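Local coordinates for protein cortical-lytic enzyme (Clostridium perfringens, PDB 5JIP) that acts as a muramidase of glycoside hydrolase family 25 that takes part in hydrolysing the spore cortex peptidoglycan during germination, at the interface of chains A and B. Residues are numbered along the deposited sequence; one frame, centred on the assembly and turned at random. Chains: chain A/B, Cortical-lytic enzyme.

The interface of chains A and B. Residues chain A 145, 172, 305-307; chain B 275, 278.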
# COMPACT_ATOMS: atom_id res chain seq x y z
N ARG A 145 -3.54 -10.94 -9.25
CA ARG A 145 -2.83 -10.19 -10.28
C ARG A 145 -2.21 -11.09 -11.34
O ARG A 145 -1.61 -12.13 -11.04
CB ARG A 145 -1.71 -9.36 -9.67
CG ARG A 145 -2.10 -8.30 -8.68
CD ARG A 145 -3.04 -7.25 -9.26
NE ARG A 145 -2.71 -6.74 -10.58
CZ ARG A 145 -1.86 -5.74 -10.83
NH1 ARG A 145 -1.18 -5.17 -9.86
NH2 ARG A 145 -1.68 -5.33 -12.09
N ASP A 172 0.38 -1.02 -16.02
CA ASP A 172 0.14 -1.34 -14.63
C ASP A 172 0.24 -2.85 -14.38
O ASP A 172 0.23 -3.27 -13.23
CB ASP A 172 -1.23 -0.81 -14.16
CG ASP A 172 -2.40 -1.52 -14.80
OD1 ASP A 172 -2.35 -1.81 -16.02
OD2 ASP A 172 -3.39 -1.76 -14.06
N ILE A 305 2.13 -4.79 -2.03
CA ILE A 305 2.21 -3.55 -2.79
C ILE A 305 1.52 -3.66 -4.13
O ILE A 305 0.93 -2.69 -4.61
CB ILE A 305 3.68 -3.12 -2.94
CG1 ILE A 305 4.19 -2.72 -1.56
CG2 ILE A 305 3.82 -1.95 -3.92
CD1 ILE A 305 5.71 -2.46 -1.52
N THR A 306 1.56 -4.82 -4.78
CA THR A 306 0.96 -4.94 -6.09
C THR A 306 -0.45 -5.50 -6.03
O THR A 306 -1.04 -5.77 -7.07
CB THR A 306 1.88 -5.74 -7.04
OG1 THR A 306 2.39 -6.90 -6.38
CG2 THR A 306 3.06 -4.88 -7.46
N GLY A 307 -1.04 -5.63 -4.84
CA GLY A 307 -2.47 -5.83 -4.75
C GLY A 307 -2.95 -7.26 -4.68
O GLY A 307 -4.12 -7.51 -4.98
N PRO B 275 -4.33 -1.75 -6.13
CA PRO B 275 -3.01 -1.17 -5.86
C PRO B 275 -2.86 0.20 -6.52
O PRO B 275 -3.77 0.69 -7.18
CB PRO B 275 -2.05 -2.21 -6.48
CG PRO B 275 -2.85 -2.72 -7.65
CD PRO B 275 -4.26 -2.81 -7.14
N ALA B 278 -3.66 1.17 -10.26
CA ALA B 278 -4.93 0.71 -10.80
C ALA B 278 -5.84 1.88 -11.17
O ALA B 278 -5.87 2.90 -10.49
CB ALA B 278 -5.65 -0.18 -9.78
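The CG corner of B:Pro275 approaches the A:Arg145 guanidinium from one side of its plane, beyond the NH1 end and 3.7 Å from NH1, with the proline ring turned steeply to it. The edge of the flat group is taken up by its own chain, where the backbone carbonyls of A:Thr306 and A:Asp172 lie nearly in its plane. A:Arg145 NH1 donates to A:Thr306 O at 2.9 Å, reaching a lone pair of that carbonyl. A:Arg145 NH2 donates to A:Asp172 O at 3.0 Å, but comes from above the carbonyl plane, 42° out of it. These two bonds fix the rotation of the guanidinium and link the loop of A:Arg145 to those of A:Asp172 and A:Thr306, the latter directly following strand 296-304. Bends at chi2 (-60°) and chi3 (-45°) curl the arginine chain and bring its tip between the two carbonyls.

B:Pro275, the last residue of strand 269-275, supplies most of the contact from chain B. Its CB packs on the turn of chain A, 3.5 Å from A:Ile305 O and 4.0 Å from A:Gly307 CA, while CG lies 3.6 Å from A:Thr306 O. B:Ala278 lies at the margin, its CA 4.4 Å from A:Asp172 OD2 of the carboxylate.

Across the chains the patch works by van der Waals packing, and its twin recurs about the two-fold axis. It may help to seat one copy against the other, although the structure alone does not show that this dimer forms in the spore.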